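PDB 4FMH: VP1 from Merkel cell polyomavirus, which forms the pentameric units of the Merkel cell polyomavirus capsid and, through its jelly-roll domain, binds sialylated glycans at a site required for infection. Local coordinates for residues N194-I197 / E198-C201; D60-K64 / E65-A69. All coordinates share one frame; numbering follows the deposited sequence.

Interaction 1: residues N194-I197 / E198-C201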
loop_
_atom_site.group_PDB
_atom_site.type_symbol
_atom_site.label_atom_id
_atom_site.label_comp_id
_atom_site.label_asym_id
_atom_site.label_seq_id
_atom_site.Cartn_x
_atom_site.Cartn_y
_atom_site.Cartn_z
ATOM N N ASN B 194 17.981 -27.824 2.884
ATOM C CA ASN B 194 18.188 -28.720 1.738
ATOM C C ASN B 194 17.156 -28.674 0.610
ATOM O O ASN B 194 17.333 -29.326 -0.424
ATOM C CB ASN B 194 18.366 -30.166 2.207
ATOM C CG ASN B 194 19.812 -30.590 2.222
ATOM O OD1 ASN B 194 20.356 -31.024 1.200
ATOM N ND2 ASN B 194 20.453 -30.467 3.383
ATOM N N TYR B 195 16.086 -27.914 0.806
ATOM C CA TYR B 195 15.062 -27.785 -0.214
ATOM C C TYR B 195 15.104 -26.349 -0.724
ATOM O O TYR B 195 14.698 -25.436 -0.003
ATOM C CB TYR B 195 13.685 -28.132 0.361
ATOM C CG TYR B 195 13.504 -29.612 0.626
ATOM C CD1 TYR B 195 13.883 -30.176 1.844
ATOM C CD2 TYR B 195 12.959 -30.446 -0.347
ATOM C CE1 TYR B 195 13.721 -31.543 2.088
ATOM C CE2 TYR B 195 12.792 -31.811 -0.119
ATOM C CZ TYR B 195 13.177 -32.351 1.100
ATOM O OH TYR B 195 13.015 -33.697 1.330
ATOM N N PRO B 196 15.639 -26.138 -1.947
ATOM C CA PRO B 196 15.779 -24.760 -2.440
ATOM C C PRO B 196 14.436 -24.071 -2.652
ATOM O O PRO B 196 13.493 -24.659 -3.190
ATOM C CB PRO B 196 16.514 -24.921 -3.777
ATOM C CG PRO B 196 17.224 -26.264 -3.669
ATOM C CD PRO B 196 16.256 -27.113 -2.866
ATOM N N ILE B 197 14.377 -22.821 -2.217
ATOM C CA ILE B 197 13.209 -21.982 -2.384
ATOM C C ILE B 197 12.823 -21.811 -3.863
ATOM O O ILE B 197 11.632 -21.853 -4.202
ATOM C CB ILE B 197 13.436 -20.627 -1.687
ATOM C CG1 ILE B 197 13.572 -20.842 -0.168
ATOM C CG2 ILE B 197 12.323 -19.620 -2.031
ATOM C CD1 ILE B 197 14.279 -19.691 0.566
ATOM N N GLU B 198 13.818 -21.652 -4.742
ATOM C CA GLU B 198 13.543 -21.433 -6.168
ATOM C C GLU B 198 13.021 -22.693 -6.875
ATOM O O GLU B 198 12.622 -22.644 -8.042
ATOM C CB GLU B 198 14.774 -20.868 -6.897
ATOM C CG GLU B 198 15.846 -21.916 -7.260
ATOM C CD GLU B 198 16.929 -21.336 -8.170
ATOM O OE1 GLU B 198 17.434 -20.237 -7.860
ATOM O OE2 GLU B 198 17.276 -21.976 -9.187
ATOM N N VAL B 199 13.019 -23.816 -6.164
ATOM C CA VAL B 199 12.525 -25.066 -6.728
ATOM C C VAL B 199 11.174 -25.474 -6.130
ATOM O O VAL B 199 10.332 -26.037 -6.830
ATOM C CB VAL B 199 13.535 -26.222 -6.523
ATOM C CG1 VAL B 199 12.951 -27.537 -7.028
ATOM C CG2 VAL B 199 14.856 -25.916 -7.217
ATOM N N TRP B 200 10.989 -25.197 -4.838
ATOM C CA TRP B 200 9.872 -25.758 -4.060
ATOM C C TRP B 200 8.989 -24.684 -3.444
ATOM O O TRP B 200 9.485 -23.706 -2.867
ATOM C CB TRP B 200 10.403 -26.635 -2.924
ATOM C CG TRP B 200 11.243 -27.796 -3.357
ATOM C CD1 TRP B 200 12.596 -27.912 -3.246
ATOM C CD2 TRP B 200 10.783 -29.012 -3.963
ATOM N NE1 TRP B 200 13.013 -29.120 -3.754
ATOM C CE2 TRP B 200 11.920 -29.819 -4.192
ATOM C CE3 TRP B 200 9.520 -29.499 -4.328
ATOM C CZ2 TRP B 200 11.835 -31.094 -4.772
ATOM C CZ3 TRP B 200 9.436 -30.760 -4.914
ATOM C CH2 TRP B 200 10.591 -31.540 -5.133
ATOM N N CYS B 201 7.679 -24.883 -3.551
ATOM C CA CYS B 201 6.708 -24.009 -2.913
ATOM C C CYS B 201 5.728 -24.875 -2.121
ATOM O O CYS B 201 5.645 -26.081 -2.372
ATOM C CB CYS B 201 5.979 -23.173 -3.967
ATOM S SG CYS B 201 4.950 -24.124 -5.118
#
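Tyr-195 and Trp-200 form a T-shaped aromatic pair across a tight turn. The Tyr-195 edge meets one face of the indole, with CD2 3.7 Å from Trp-200 NE1. The ring planes stand at 69°. Tyr-195 CD2 lies over the rim of the indole, at its five-membered ring.

The turn is closed by hydrogen bonds to a single carbonyl. Pro-196 O accepts from Trp-200 N at 3.0 Å, nearly along the C=O axis. It also accepts from Val-199 N at 3.1 Å, here from well above the carbonyl plane. The two donors therefore fix the chain reversal from different directions.

Apolar contacts fill in around the bonds. Pro-196 CD lies 3.8 Å from Trp-200 CD1, with the proline and indole side by side. Pro-196 CB packs on Val-199 CG2 at 3.9 Å. Val-199 CG1 sits over the rim of the opposite indole face.

Trp-200 NE1 donates to Ile-164 O, and Tyr-195 OH is hydrogen-bonded to Asp-190 OD1. The turn leads into strand 200-202, an outer strand, within this chain, of a three-stranded antiparallel sheet. Both side chains pack on Leu-144 of strand 142-146 and Ala-187 of strand 186-189, while Ile-197 touches strand 250-263.

Interaction 2: residues D60-K64 / E65-A69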
loop_
_atom_site.group_PDB
_atom_site.type_symbol
_atom_site.label_atom_id
_atom_site.label_comp_id
_atom_site.label_asym_id
_atom_site.label_seq_id
_atom_site.Cartn_x
_atom_site.Cartn_y
_atom_site.Cartn_z
ATOM N N ASP B 60 22.543 -23.398 -17.074
ATOM C CA ASP B 60 22.837 -22.928 -15.727
ATOM C C ASP B 60 23.266 -24.128 -14.875
ATOM O O ASP B 60 22.627 -25.180 -14.899
ATOM C CB ASP B 60 21.595 -22.261 -15.122
ATOM C CG ASP B 60 21.881 -21.549 -13.807
ATOM O OD1 ASP B 60 23.052 -21.186 -13.538
ATOM O OD2 ASP B 60 20.918 -21.343 -13.037
ATOM N N GLN B 61 24.361 -23.967 -14.139
ATOM C CA GLN B 61 24.838 -25.001 -13.224
ATOM C C GLN B 61 25.119 -24.348 -11.871
ATOM O O GLN B 61 26.273 -24.171 -11.486
ATOM C CB GLN B 61 26.087 -25.689 -13.795
ATOM C CG GLN B 61 25.816 -26.534 -15.050
ATOM C CD GLN B 61 27.085 -26.909 -15.815
ATOM O OE1 GLN B 61 28.003 -26.099 -15.958
ATOM N NE2 GLN B 61 27.127 -28.139 -16.327
ATOM N N PRO B 62 24.051 -23.973 -11.146
ATOM C CA PRO B 62 24.209 -23.187 -9.916
ATOM C C PRO B 62 24.879 -23.985 -8.800
ATOM O O PRO B 62 24.658 -25.195 -8.694
ATOM C CB PRO B 62 22.764 -22.838 -9.534
ATOM C CG PRO B 62 21.931 -23.894 -10.162
ATOM C CD PRO B 62 22.638 -24.292 -11.423
ATOM N N ILE B 63 25.705 -23.318 -7.995
ATOM C CA ILE B 63 26.346 -23.959 -6.841
ATOM C C ILE B 63 25.423 -23.899 -5.610
ATOM O O ILE B 63 24.543 -23.027 -5.520
ATOM C CB ILE B 63 27.712 -23.309 -6.511
ATOM C CG1 ILE B 63 27.526 -21.808 -6.204
ATOM C CG2 ILE B 63 28.707 -23.556 -7.655
ATOM C CD1 ILE B 63 28.797 -21.072 -5.766
ATOM N N LYS B 64 25.635 -24.819 -4.668
ATOM C CA LYS B 64 24.850 -24.894 -3.428
ATOM C C LYS B 64 24.755 -23.549 -2.724
ATOM O O LYS B 64 23.709 -23.210 -2.161
ATOM C CB LYS B 64 25.481 -25.874 -2.436
ATOM C CG LYS B 64 25.430 -27.337 -2.802
ATOM C CD LYS B 64 25.950 -28.184 -1.632
ATOM C CE LYS B 64 27.342 -27.736 -1.176
ATOM N NZ LYS B 64 27.514 -27.891 0.291
ATOM N N GLU B 65 25.857 -22.796 -2.748
ATOM C CA GLU B 65 25.948 -21.530 -2.017
ATOM C C GLU B 65 25.031 -20.450 -2.595
ATOM O O GLU B 65 24.796 -19.432 -1.955
ATOM C CB GLU B 65 27.392 -21.028 -1.967
ATOM C CG GLU B 65 28.326 -21.838 -1.058
ATOM C CD GLU B 65 28.776 -23.171 -1.652
ATOM O OE1 GLU B 65 28.660 -23.377 -2.886
ATOM O OE2 GLU B 65 29.254 -24.021 -0.870
ATOM N N ASN B 66 24.507 -20.693 -3.797
ATOM C CA ASN B 66 23.612 -19.748 -4.462
ATOM C C ASN B 66 22.147 -20.173 -4.457
ATOM O O ASN B 66 21.323 -19.623 -5.204
ATOM C CB ASN B 66 24.098 -19.467 -5.885
ATOM C CG ASN B 66 25.226 -18.451 -5.921
ATOM O OD1 ASN B 66 25.591 -17.870 -4.894
ATOM N ND2 ASN B 66 25.787 -18.234 -7.101
ATOM N N LEU B 67 21.828 -21.130 -3.586
ATOM C CA LEU B 67 20.494 -21.705 -3.518
ATOM C C LEU B 67 19.893 -21.611 -2.101
ATOM O O LEU B 67 19.936 -22.597 -1.337
ATOM C CB LEU B 67 20.525 -23.161 -4.025
ATOM C CG LEU B 67 21.002 -23.370 -5.478
ATOM C CD1 LEU B 67 21.288 -24.840 -5.793
ATOM C CD2 LEU B 67 20.010 -22.776 -6.500
ATOM N N PRO B 68 19.339 -20.423 -1.739
ATOM C CA PRO B 68 18.648 -20.292 -0.452
ATOM C C PRO B 68 17.589 -21.379 -0.301
ATOM O O PRO B 68 16.887 -21.722 -1.266
ATOM C CB PRO B 68 18.002 -18.898 -0.529
ATOM C CG PRO B 68 18.914 -18.132 -1.444
ATOM C CD PRO B 68 19.355 -19.145 -2.481
ATOM N N ALA B 69 17.503 -21.933 0.899
ATOM C CA ALA B 69 16.635 -23.068 1.161
ATOM C C ALA B 69 15.754 -22.780 2.374
ATOM O O ALA B 69 16.035 -21.862 3.147
ATOM C CB ALA B 69 17.483 -24.330 1.382
HETATM O O HOH W 1 25.907 -20.304 -9.130
#
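A short 3-10 turn at Lys-64 and Glu-65 shapes the end of the long loop that includes glycan-pocket residues Tyr-50 and Asp-51. Ile-63 O accepts from Asn-66 N at 2.9 Å. Lys-64 O accepts from Leu-67 N at 3.1 Å. Each donor approaches from above its carbonyl plane.

A water adds a polar bridge. It accepts from Ile-63 N at 3.2 Å and from Asn-66 ND2 at 2.9 Å. Asn-66 ND2 also donates to Asp-51 O, which ties the turn to the earlier, pocket-lining part of the same loop.

On the outer side, Ile-63 crosses Glu-65 at about a right angle. Its chi1 of 59° sets CG1 between the backbone N and the carbonyl carbon, and CD1 reaches 3.7 Å from Glu-65 OE1. Glu-65 is folded about CB-CG (chi2 76°), which turns its carboxylate back over Ile-63 and Lys-64. Lys-64 NZ is 4.4 Å from Glu-65 OE2, beyond a salt bridge. On the buried side, Leu-67 CD2 packs on Pro-62 CB at 4.1 Å.

Pro-62 touches Thr-153 of another loop and His-111 of the second subunit. In chain order the turn follows strand 11-28 and precedes strand 71-76.

From the N terminus, strand 11-28 leads into the long loop whose end holds interaction 2. Its turn closes before the chain enters strand 71-76. Interaction 1 comes much later, in the loop after strand 186-189, running into strand 200-202. The two local turns follow in series and neither encloses the other, but they touch in the fold. Ile-197 N probably donates a hydrogen bond to Pro-68 O at 2.9 Å. Leu-67 packs against Glu-198, and Ala-69 against the Tyr-195 carbonyl. The loop that contributes to the glycan pocket is thus joined to the small three-stranded sheet. His-111 of the second subunit bonds both Asp-60 and Glu-198, so both turns meet the same neighbour in the pentamer.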